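Local coordinates for hypothetical protein PH1948 (Pyrococcus horikoshii, PDB 1WY7) that binds S-adenosyl-L-homocysteine and probably transfers methyl groups from S-adenosylmethionine to RNA, at residues T170-T175 with T194-R199; V113-M118 with S141-S146; W24-R29 with P120-Q125. One frame throughout, in Å; residues are numbered along the deposited sequence.

Contact 1 (T170-T175 with T194-R199)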
loop_
_atom_site.group_PDB
_atom_site.type_symbol
_atom_site.label_atom_id
_atom_site.label_comp_id
_atom_site.label_asym_id
_atom_site.label_seq_id
_atom_site.Cartn_x
_atom_site.Cartn_y
_atom_site.Cartn_z
ATOM N N THR A 170 11.328 -2.864 11.432
ATOM C CA THR A 170 11.599 -1.916 12.517
ATOM C C THR A 170 10.310 -1.621 13.305
ATOM O O THR A 170 10.352 -1.308 14.499
ATOM C CB THR A 170 12.157 -0.582 11.986
ATOM O OG1 THR A 170 11.180 0.040 11.149
ATOM C CG2 THR A 170 13.431 -0.814 11.189
ATOM N N HIS A 171 9.167 -1.726 12.625
ATOM C CA HIS A 171 7.873 -1.478 13.253
ATOM C C HIS A 171 6.835 -2.428 12.705
ATOM O O HIS A 171 6.888 -2.815 11.537
ATOM C CB HIS A 171 7.370 -0.065 12.970
ATOM C CG HIS A 171 8.266 1.021 13.468
ATOM N ND1 HIS A 171 9.477 1.310 12.881
ATOM C CD2 HIS A 171 8.101 1.929 14.458
ATOM C CE1 HIS A 171 10.017 2.357 13.484
ATOM N NE2 HIS A 171 9.199 2.749 14.447
ATOM N N ARG A 172 5.887 -2.800 13.549
ATOM C CA ARG A 172 4.789 -3.664 13.144
ATOM C C ARG A 172 3.602 -3.280 14.016
ATOM O O ARG A 172 3.620 -3.497 15.228
ATOM C CB ARG A 172 5.115 -5.153 13.344
ATOM C CG ARG A 172 4.019 -6.090 12.797
ATOM C CD ARG A 172 4.188 -7.545 13.230
ATOM N NE ARG A 172 3.692 -7.765 14.587
ATOM C CZ ARG A 172 3.900 -8.866 15.303
ATOM N NH1 ARG A 172 3.402 -8.963 16.530
ATOM N NH2 ARG A 172 4.612 -9.870 14.806
ATOM N N LEU A 173 2.586 -2.686 13.400
ATOM C CA LEU A 173 1.390 -2.283 14.120
ATOM C C LEU A 173 0.275 -3.231 13.731
ATOM O O LEU A 173 0.098 -3.547 12.551
ATOM C CB LEU A 173 0.992 -0.847 13.767
ATOM C CG LEU A 173 2.057 0.262 13.757
ATOM C CD1 LEU A 173 1.342 1.590 13.931
ATOM C CD2 LEU A 173 3.101 0.074 14.849
ATOM N N THR A 174 -0.482 -3.686 14.718
ATOM C CA THR A 174 -1.571 -4.604 14.445
ATOM C C THR A 174 -2.933 -3.943 14.654
ATOM O O THR A 174 -3.183 -3.322 15.693
ATOM C CB THR A 174 -1.443 -5.852 15.329
ATOM O OG1 THR A 174 -0.109 -6.368 15.216
ATOM C CG2 THR A 174 -2.434 -6.924 14.897
ATOM N N THR A 175 -3.795 -4.054 13.643
ATOM C CA THR A 175 -5.146 -3.488 13.678
ATOM C C THR A 175 -6.142 -4.368 12.949
ATOM O O THR A 175 -5.778 -5.196 12.117
ATOM C CB THR A 175 -5.261 -2.102 12.993
ATOM O OG1 THR A 175 -4.288 -2.005 11.949
ATOM C CG2 THR A 175 -5.097 -0.975 13.996
ATOM N N THR A 194 -7.653 -9.172 10.819
ATOM C CA THR A 194 -6.618 -8.506 11.565
ATOM C C THR A 194 -5.365 -8.492 10.714
ATOM O O THR A 194 -4.912 -9.537 10.254
ATOM C CB THR A 194 -6.352 -9.238 12.860
ATOM O OG1 THR A 194 -7.587 -9.362 13.575
ATOM C CG2 THR A 194 -5.337 -8.476 13.700
ATOM N N VAL A 195 -4.817 -7.303 10.491
ATOM C CA VAL A 195 -3.610 -7.170 9.688
ATOM C C VAL A 195 -2.481 -6.500 10.472
ATOM O O VAL A 195 -2.711 -5.841 11.490
ATOM C CB VAL A 195 -3.866 -6.315 8.392
ATOM C CG1 VAL A 195 -4.881 -7.008 7.475
ATOM C CG2 VAL A 195 -4.376 -4.925 8.766
ATOM N N ASP A 196 -1.259 -6.698 9.987
ATOM C CA ASP A 196 -0.073 -6.088 10.559
ATOM C C ASP A 196 0.382 -5.070 9.525
ATOM O O ASP A 196 0.354 -5.339 8.317
ATOM C CB ASP A 196 1.063 -7.103 10.743
ATOM C CG ASP A 196 0.800 -8.090 11.854
ATOM O OD1 ASP A 196 1.109 -9.279 11.649
ATOM O OD2 ASP A 196 0.295 -7.685 12.924
ATOM N N ILE A 197 0.785 -3.902 9.999
ATOM C CA ILE A 197 1.311 -2.867 9.131
ATOM C C ILE A 197 2.809 -2.904 9.440
ATOM O O ILE A 197 3.226 -2.665 10.580
ATOM C CB ILE A 197 0.716 -1.490 9.481
ATOM C CG1 ILE A 197 -0.802 -1.533 9.299
ATOM C CG2 ILE A 197 1.355 -0.415 8.613
ATOM C CD1 ILE A 197 -1.500 -0.241 9.636
ATOM N N TYR A 198 3.612 -3.237 8.435
ATOM C CA TYR A 198 5.054 -3.337 8.619
ATOM C C TYR A 198 5.835 -2.172 8.065
ATOM O O TYR A 198 5.403 -1.503 7.135
ATOM C CB TYR A 198 5.633 -4.574 7.910
ATOM C CG TYR A 198 5.245 -5.927 8.440
ATOM C CD1 TYR A 198 4.040 -6.530 8.068
ATOM C CD2 TYR A 198 6.114 -6.642 9.267
ATOM C CE1 TYR A 198 3.715 -7.822 8.507
ATOM C CE2 TYR A 198 5.797 -7.931 9.708
ATOM C CZ TYR A 198 4.597 -8.506 9.325
ATOM O OH TYR A 198 4.261 -9.747 9.803
ATOM N N ARG A 199 7.006 -1.963 8.649
ATOM C CA ARG A 199 7.953 -0.973 8.176
ATOM C C ARG A 199 9.259 -1.754 8.099
ATOM O O ARG A 199 9.748 -2.240 9.119
ATOM C CB ARG A 199 8.140 0.183 9.138
ATOM C CG ARG A 199 9.185 1.152 8.582
ATOM C CD ARG A 199 9.491 2.312 9.482
ATOM N NE ARG A 199 10.431 3.217 8.823
ATOM C CZ ARG A 199 11.755 3.123 8.911
ATOM N NH1 ARG A 199 12.515 3.998 8.261
ATOM N NH2 ARG A 199 12.316 2.170 9.661
HETATM O O HOH W 1 6.072 -10.428 12.506
#

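Contact 2 (V113-M118 with S141-S146)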
loop_
_atom_site.group_PDB
_atom_site.type_symbol
_atom_site.label_atom_id
_atom_site.label_comp_id
_atom_site.label_asym_id
_atom_site.label_seq_id
_atom_site.Cartn_x
_atom_site.Cartn_y
_atom_site.Cartn_z
ATOM N N VAL A 113 13.009 4.555 -6.007
ATOM C CA VAL A 113 12.277 5.580 -5.271
ATOM C C VAL A 113 12.837 5.686 -3.855
ATOM O O VAL A 113 13.693 4.890 -3.463
ATOM C CB VAL A 113 10.782 5.214 -5.161
ATOM C CG1 VAL A 113 10.171 5.056 -6.549
ATOM C CG2 VAL A 113 10.627 3.930 -4.367
ATOM N N ASP A 114 12.351 6.660 -3.088
ATOM C CA ASP A 114 12.791 6.841 -1.699
ATOM C C ASP A 114 12.034 5.912 -0.758
ATOM O O ASP A 114 12.623 5.311 0.149
ATOM C CB ASP A 114 12.551 8.277 -1.209
ATOM C CG ASP A 114 13.439 9.304 -1.894
ATOM O OD1 ASP A 114 14.644 9.026 -2.086
ATOM O OD2 ASP A 114 12.932 10.401 -2.221
ATOM N N ILE A 115 10.725 5.806 -0.969
ATOM C CA ILE A 115 9.880 4.985 -0.111
ATOM C C ILE A 115 8.827 4.186 -0.878
ATOM O O ILE A 115 8.315 4.616 -1.905
ATOM C CB ILE A 115 9.112 5.872 0.958
ATOM C CG1 ILE A 115 10.020 6.244 2.133
ATOM C CG2 ILE A 115 7.918 5.124 1.530
ATOM C CD1 ILE A 115 10.947 7.359 1.855
ATOM N N VAL A 116 8.512 3.006 -0.363
ATOM C CA VAL A 116 7.460 2.205 -0.945
ATOM C C VAL A 116 6.358 2.051 0.110
ATOM O O VAL A 116 6.642 1.793 1.278
ATOM C CB VAL A 116 7.911 0.767 -1.323
ATOM C CG1 VAL A 116 6.682 -0.054 -1.634
ATOM C CG2 VAL A 116 8.864 0.769 -2.528
ATOM N N ILE A 117 5.110 2.230 -0.302
ATOM C CA ILE A 117 3.977 2.003 0.581
ATOM C C ILE A 117 3.091 1.081 -0.237
ATOM O O ILE A 117 2.995 1.237 -1.458
ATOM C CB ILE A 117 3.222 3.300 0.930
ATOM C CG1 ILE A 117 2.665 3.961 -0.336
ATOM C CG2 ILE A 117 4.161 4.233 1.688
ATOM C CD1 ILE A 117 1.949 5.301 -0.073
HETATM N N MSE A 118 2.471 0.102 0.411
HETATM C CA MSE A 118 1.623 -0.812 -0.322
HETATM C C MSE A 118 0.677 -1.642 0.531
HETATM O O MSE A 118 0.966 -1.970 1.684
HETATM C CB MSE A 118 2.486 -1.759 -1.194
HETATM C CG MSE A 118 3.519 -2.619 -0.440
HETATM SE SE MSE A 118 4.523 -3.662 -1.561
HETATM C CE MSE A 118 5.314 -4.715 -0.405
ATOM N N SER A 141 13.649 0.257 -3.234
ATOM C CA SER A 141 13.723 1.215 -2.134
ATOM C C SER A 141 14.474 0.666 -0.931
ATOM O O SER A 141 14.727 -0.531 -0.845
ATOM C CB SER A 141 12.304 1.623 -1.702
ATOM O OG SER A 141 12.331 2.581 -0.647
ATOM N N ASP A 142 14.830 1.552 -0.007
ATOM C CA ASP A 142 15.522 1.153 1.217
ATOM C C ASP A 142 14.568 1.170 2.418
ATOM O O ASP A 142 14.904 0.658 3.490
ATOM C CB ASP A 142 16.724 2.067 1.480
ATOM C CG ASP A 142 17.922 1.729 0.595
ATOM O OD1 ASP A 142 18.819 2.593 0.464
ATOM O OD2 ASP A 142 17.973 0.600 0.046
ATOM N N VAL A 143 13.384 1.759 2.228
ATOM C CA VAL A 143 12.352 1.798 3.268
ATOM C C VAL A 143 11.016 1.349 2.672
ATOM O O VAL A 143 10.521 1.940 1.712
ATOM C CB VAL A 143 12.173 3.215 3.870
ATOM C CG1 VAL A 143 11.059 3.183 4.927
ATOM C CG2 VAL A 143 13.477 3.691 4.513
ATOM N N VAL A 144 10.428 0.308 3.252
ATOM C CA VAL A 144 9.167 -0.241 2.761
ATOM C C VAL A 144 8.085 -0.326 3.831
ATOM O O VAL A 144 8.350 -0.768 4.952
ATOM C CB VAL A 144 9.376 -1.681 2.205
ATOM C CG1 VAL A 144 8.048 -2.284 1.788
ATOM C CG2 VAL A 144 10.382 -1.655 1.065
ATOM N N TYR A 145 6.869 0.097 3.476
ATOM C CA TYR A 145 5.716 0.025 4.374
ATOM C C TYR A 145 4.708 -0.875 3.672
ATOM O O TYR A 145 4.301 -0.592 2.546
ATOM C CB TYR A 145 5.079 1.409 4.609
ATOM C CG TYR A 145 5.899 2.363 5.460
ATOM C CD1 TYR A 145 5.720 2.442 6.849
ATOM C CD2 TYR A 145 6.859 3.184 4.875
ATOM C CE1 TYR A 145 6.487 3.324 7.626
ATOM C CE2 TYR A 145 7.629 4.062 5.629
ATOM C CZ TYR A 145 7.441 4.129 7.004
ATOM O OH TYR A 145 8.227 4.988 7.743
ATOM N N SER A 146 4.302 -1.952 4.330
ATOM C CA SER A 146 3.357 -2.872 3.730
ATOM C C SER A 146 2.347 -3.396 4.729
ATOM O O SER A 146 2.494 -3.211 5.934
ATOM C CB SER A 146 4.106 -4.046 3.084
ATOM O OG SER A 146 3.219 -4.840 2.315
#

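Contact 3 (W24-R29 with P120-Q125). With SAH (S-adenosyl-L-homocysteine), chain E.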
loop_
_atom_site.group_PDB
_atom_site.type_symbol
_atom_site.label_atom_id
_atom_site.label_comp_id
_atom_site.label_asym_id
_atom_site.label_seq_id
_atom_site.Cartn_x
_atom_site.Cartn_y
_atom_site.Cartn_z
ATOM N N TRP A 24 -10.059 -11.953 -7.951
ATOM C CA TRP A 24 -8.841 -12.735 -8.144
ATOM C C TRP A 24 -7.596 -11.859 -8.065
ATOM O O TRP A 24 -6.473 -12.360 -8.031
ATOM C CB TRP A 24 -8.887 -13.472 -9.484
ATOM C CG TRP A 24 -8.934 -12.585 -10.648
ATOM C CD1 TRP A 24 -7.873 -12.073 -11.332
ATOM C CD2 TRP A 24 -10.107 -12.078 -11.279
ATOM N NE1 TRP A 24 -8.315 -11.273 -12.358
ATOM C CE2 TRP A 24 -9.686 -11.259 -12.348
ATOM C CE3 TRP A 24 -11.481 -12.232 -11.047
ATOM C CZ2 TRP A 24 -10.591 -10.595 -13.189
ATOM C CZ3 TRP A 24 -12.381 -11.574 -11.878
ATOM C CH2 TRP A 24 -11.931 -10.764 -12.937
ATOM N N LEU A 25 -7.805 -10.548 -8.048
ATOM C CA LEU A 25 -6.705 -9.598 -7.937
ATOM C C LEU A 25 -6.784 -8.917 -6.566
ATOM O O LEU A 25 -6.062 -7.953 -6.301
ATOM C CB LEU A 25 -6.791 -8.524 -9.027
ATOM C CG LEU A 25 -6.545 -8.896 -10.489
ATOM C CD1 LEU A 25 -6.566 -7.621 -11.332
ATOM C CD2 LEU A 25 -5.200 -9.597 -10.626
ATOM N N GLU A 26 -7.673 -9.427 -5.713
ATOM C CA GLU A 26 -7.882 -8.889 -4.375
ATOM C C GLU A 26 -8.106 -7.383 -4.411
ATOM O O GLU A 26 -7.415 -6.629 -3.719
ATOM C CB GLU A 26 -6.676 -9.193 -3.477
ATOM C CG GLU A 26 -6.400 -10.670 -3.227
ATOM C CD GLU A 26 -5.497 -10.884 -2.023
ATOM O OE1 GLU A 26 -4.958 -11.998 -1.860
ATOM O OE2 GLU A 26 -5.333 -9.933 -1.231
ATOM N N GLN A 27 -9.073 -6.938 -5.208
ATOM C CA GLN A 27 -9.345 -5.507 -5.307
ATOM C C GLN A 27 -10.373 -4.970 -4.316
ATOM O O GLN A 27 -11.583 -5.076 -4.524
ATOM C CB GLN A 27 -9.777 -5.119 -6.728
ATOM C CG GLN A 27 -8.716 -5.355 -7.809
ATOM C CD GLN A 27 -9.134 -4.813 -9.174
ATOM O OE1 GLN A 27 -10.319 -4.805 -9.524
ATOM N NE2 GLN A 27 -8.159 -4.370 -9.954
ATOM N N TYR A 28 -9.873 -4.406 -3.225
ATOM C CA TYR A 28 -10.713 -3.772 -2.217
ATOM C C TYR A 28 -9.904 -2.539 -1.812
ATOM O O TYR A 28 -8.688 -2.611 -1.651
ATOM C CB TYR A 28 -10.963 -4.706 -1.013
ATOM C CG TYR A 28 -9.725 -5.056 -0.210
ATOM C CD1 TYR A 28 -9.198 -4.162 0.726
ATOM C CD2 TYR A 28 -9.044 -6.256 -0.426
ATOM C CE1 TYR A 28 -8.020 -4.445 1.417
ATOM C CE2 TYR A 28 -7.864 -6.546 0.263
ATOM C CZ TYR A 28 -7.357 -5.632 1.176
ATOM O OH TYR A 28 -6.154 -5.877 1.797
ATOM N N ARG A 29 -10.566 -1.400 -1.685
ATOM C CA ARG A 29 -9.873 -0.172 -1.311
ATOM C C ARG A 29 -9.285 -0.318 0.090
ATOM O O ARG A 29 -9.895 -0.947 0.955
ATOM C CB ARG A 29 -10.856 0.998 -1.327
ATOM C CG ARG A 29 -12.033 0.776 -0.383
ATOM C CD ARG A 29 -12.923 1.986 -0.329
ATOM N NE ARG A 29 -12.153 3.181 -0.010
ATOM C CZ ARG A 29 -12.674 4.400 0.071
ATOM N NH1 ARG A 29 -11.899 5.434 0.361
ATOM N NH2 ARG A 29 -13.973 4.583 -0.129
ATOM N N PRO A 120 -0.567 -4.740 -0.688
ATOM C CA PRO A 120 -0.529 -5.791 -1.711
ATOM C C PRO A 120 -1.498 -6.924 -1.458
ATOM O O PRO A 120 -2.027 -7.057 -0.364
ATOM C CB PRO A 120 0.928 -6.251 -1.658
ATOM C CG PRO A 120 1.228 -6.175 -0.179
ATOM C CD PRO A 120 0.583 -4.857 0.234
ATOM N N PRO A 121 -1.767 -7.745 -2.484
ATOM C CA PRO A 121 -2.690 -8.863 -2.269
ATOM C C PRO A 121 -2.045 -9.780 -1.240
ATOM O O PRO A 121 -0.824 -9.934 -1.234
ATOM C CB PRO A 121 -2.790 -9.509 -3.657
ATOM C CG PRO A 121 -1.528 -9.106 -4.330
ATOM C CD PRO A 121 -1.340 -7.677 -3.889
ATOM N N PHE A 122 -2.852 -10.364 -0.361
ATOM C CA PHE A 122 -2.313 -11.248 0.660
ATOM C C PHE A 122 -1.927 -12.614 0.084
ATOM O O PHE A 122 -1.168 -13.367 0.695
ATOM C CB PHE A 122 -3.316 -11.378 1.810
ATOM C CG PHE A 122 -3.660 -10.058 2.457
ATOM C CD1 PHE A 122 -2.666 -9.110 2.698
ATOM C CD2 PHE A 122 -4.969 -9.762 2.828
ATOM C CE1 PHE A 122 -2.969 -7.887 3.296
ATOM C CE2 PHE A 122 -5.279 -8.543 3.430
ATOM C CZ PHE A 122 -4.276 -7.606 3.662
ATOM N N GLY A 123 -2.429 -12.918 -1.107
ATOM C CA GLY A 123 -2.102 -14.183 -1.730
ATOM C C GLY A 123 -3.101 -15.256 -1.364
ATOM O O GLY A 123 -2.778 -16.442 -1.358
ATOM N N SER A 124 -4.320 -14.836 -1.051
ATOM C CA SER A 124 -5.353 -15.787 -0.695
ATOM C C SER A 124 -6.142 -16.186 -1.938
ATOM O O SER A 124 -6.773 -17.241 -1.964
ATOM C CB SER A 124 -6.268 -15.192 0.377
ATOM O OG SER A 124 -6.657 -13.879 0.035
ATOM N N GLN A 125 -6.087 -15.354 -2.972
ATOM C CA GLN A 125 -6.789 -15.642 -4.215
ATOM C C GLN A 125 -5.863 -16.367 -5.189
ATOM O O GLN A 125 -6.311 -17.167 -6.016
ATOM C CB GLN A 125 -7.307 -14.340 -4.833
ATOM C CG GLN A 125 -8.316 -13.632 -3.946
ATOM C CD GLN A 125 -9.565 -14.463 -3.729
ATOM O OE1 GLN A 125 -10.213 -14.374 -2.684
ATOM N NE2 GLN A 125 -9.918 -15.270 -4.726
HETATM N N SAH E . -7.463 0.363 -3.258
HETATM C CA SAH E . -6.272 -0.025 -2.476
HETATM C CB SAH E . -5.544 -1.123 -3.267
HETATM C CG SAH E . -6.114 -2.413 -2.797
HETATM S SD SAH E . -5.641 -4.022 -3.461
HETATM C C SAH E . -5.480 1.232 -2.235
HETATM O O SAH E . -6.082 2.347 -2.330
HETATM O OXT SAH E . -4.250 1.032 -1.962
HETATM C "C5'" SAH E . -4.107 -3.791 -4.334
HETATM C "C4'" SAH E . -4.114 -3.709 -5.868
HETATM O "O4'" SAH E . -3.122 -4.624 -6.397
HETATM C "C3'" SAH E . -5.388 -4.172 -6.576
HETATM O "O3'" SAH E . -6.031 -2.940 -6.962
HETATM C "C2'" SAH E . -4.930 -4.927 -7.835
HETATM O "O2'" SAH E . -5.498 -4.669 -9.098
HETATM C "C1'" SAH E . -3.400 -4.779 -7.769
HETATM N N9 SAH E . -2.658 -5.927 -8.269
HETATM C C8 SAH E . -2.898 -7.283 -8.135
HETATM N N7 SAH E . -1.997 -8.041 -8.708
HETATM C C5 SAH E . -1.096 -7.136 -9.261
HETATM C C6 SAH E . 0.109 -7.285 -10.000
HETATM N N6 SAH E . 0.613 -8.500 -10.309
HETATM N N1 SAH E . 0.792 -6.170 -10.423
HETATM C C2 SAH E . 0.290 -4.954 -10.103
HETATM N N3 SAH E . -0.837 -4.681 -9.405
HETATM C C4 SAH E . -1.494 -5.827 -9.002
HETATM O O HOH W 2 -4.686 -7.481 0.152
#

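Contact 1 (T170-T175 with T194-R199)
Leu173 and Ile197 face each other in the antiparallel hairpin formed by strands 167-179 and 191-202, which ends one side of the seven-stranded methyltransferase sheet. The contact is tightly packed around this hydrogen-bonded pair: Ile197 N donates to Leu173 O at 2.7 Å, and Leu173 N donates back to Ile197 O. Leu173 CB and Ile197 CB are 4.3 Å apart, and both side chains lie on the face that packs against helix 32-44, a setting that suits branched apolar residues. On the same face Thr175 OG1 is buried 4.0 Å from Ile197 CD1 without a polar partner in the model, so this threonine contributes bulk rather than a bond.

On the other face Arg172 and Thr174 of the outer strand are exposed to solvent, while Asp196 and Tyr198 are buried, Tyr198 against helix 152-164. Thr174 lies alongside Asp196, and its OG1 donates to Asp196 OD2 at 2.7 Å; the other oxygen, OD1, pairs with Arg155. Arg172 holds Asp196 more loosely. Its NE is 3.8 Å from OD2, which sits well out of the guanidinium plane, leaving only charge attraction. The aliphatic part of Arg172 does more: CG lies over one face of the Tyr198 ring, 4.2 Å from the centroid, in a CH-pi contact. A water bonded to Arg172 NH2 also reaches Tyr198 OH, weakly.

At the far end Thr170 and His171 both oppose Arg199, a classic beta bulge. With CD anti to CA (chi2 -178°), the extended Arg199 chain brings CD beside His171 ND1, and its charge would probably help keep the imidazole neutral. Thr170 OG1 and His171 ND1 share a hydrogen bond of 2.7 Å, while Arg199 NH2 donates to Thr170 OG1 at 2.8 Å, with the oxygen 2° out of the guanidinium plane.

Contact 2 (V113-M118 with S141-S146)
Tyr145 packs against Ile115, Val116 and Ile117 across two parallel strands, 115-118 and 143-149, which helix 131-140 joins into a beta-alpha-beta unit of the Rossmann-like methyltransferase fold. Its backbone N donates to Val116 O at 2.8 Å, and its carbonyl accepts from Met118 N in a bent bond (131° at the hydrogen). The side chain starts at CB, which lies 3.7 Å from Val116 O and 4.2 Å from Ile117 CG2. Chi1 of -71° sets CG beside its own backbone N and anti to the carbonyl carbon. The ring then turns an edge to the neighbouring strand: CD2 is 4.0 Å from Ile115 CG2, and Val116 O lies in the ring plane. At the tip, OH hydrogen-bonds to Asp47 and Arg199. A tyrosine therefore suits a place where the start of the side chain must fill an apolar layer and its end must meet charges.

Val116, Val144 and Met118 occupy the opposite face, under helix 131-140, where beta-branched valines both favour the strand and fill the core. At the turn into the second strand, small Ser141 fits close to its neighbours, with CB 3.6 Å from Val116 CG2. Its OG lies 2.9 Å from Asp114 O. The selenomethionine at Met118 starts from a CG placed between its backbone N and carbonyl carbon (chi1 59°). Beyond CG the chain is extended, and the terminal CE comes to 3.4 Å from Ser146 OG.

Contact 3 (W24-R29 with P120-Q125)
One carboxylate, that of Glu26, gathers the backbone N-H groups of three successive residues: Phe122, the last residue of an Asn-Pro-Pro-Phe motif like that of N6-adenine methyltransferases, and Gly123 and Ser124, which follow it. OE2 accepts from Phe122 N at 2.7 Å. OE1 takes Gly123 N at 2.8 Å, Ser124 N, and Ser124 OG, the last from above the carboxylate plane. Glycine suits its place because, with phi 91°, a side chain at Gly123 would collide with the carbonyl oxygen before it. Glu26 CG lies 3.6 Å from Gln125 CG, and the carboxylate carbon CD is 3.4 Å from Pro121 CB.

A water over the centre of one face of the Phe122 ring donates to Glu26 OE2 and Pro120 O and accepts from Tyr28 OH, which is also bonded to Asn119. An alanine in place of Glu26 would probably leave the three N-H groups without their acceptor and the 120-125 loop freer to move.

Next along the chain, Gln27 NE2 donates to O2' of S-adenosyl-L-homocysteine at 2.8 Å. Four hydrogen bonds and a water, all donating to one carboxylate, tie this ligand-binding segment to the 120-125 loop and probably keep the motif placed beside the ligand.

Contacts 1 and 2 belong to the same sheet and touch directly, because strands 143-149 and 191-202 are neighbours: Tyr198 N lies 2.7 Å from Ser146 O, a probable hydrogen bond, and Arg199 NH1 packs 3.7 Å from Val143 CG1. Their centres are about 14 Å apart. Contact 3 sits farther off, about 18 and 19 Å from the centres of contacts 1 and 2, yet meets both through its 120-125 loop, with Phe122 CZ 3.9 Å from Val195 CG1 and Pro120 CD 3.4 Å from Ser146 OG. Only contact 3 includes residues of the ligand pocket; the Met118 side chain of contact 2 is about 7 Å from the bound S-adenosyl-L-homocysteine, and Val195 of contact 1 about 11 Å.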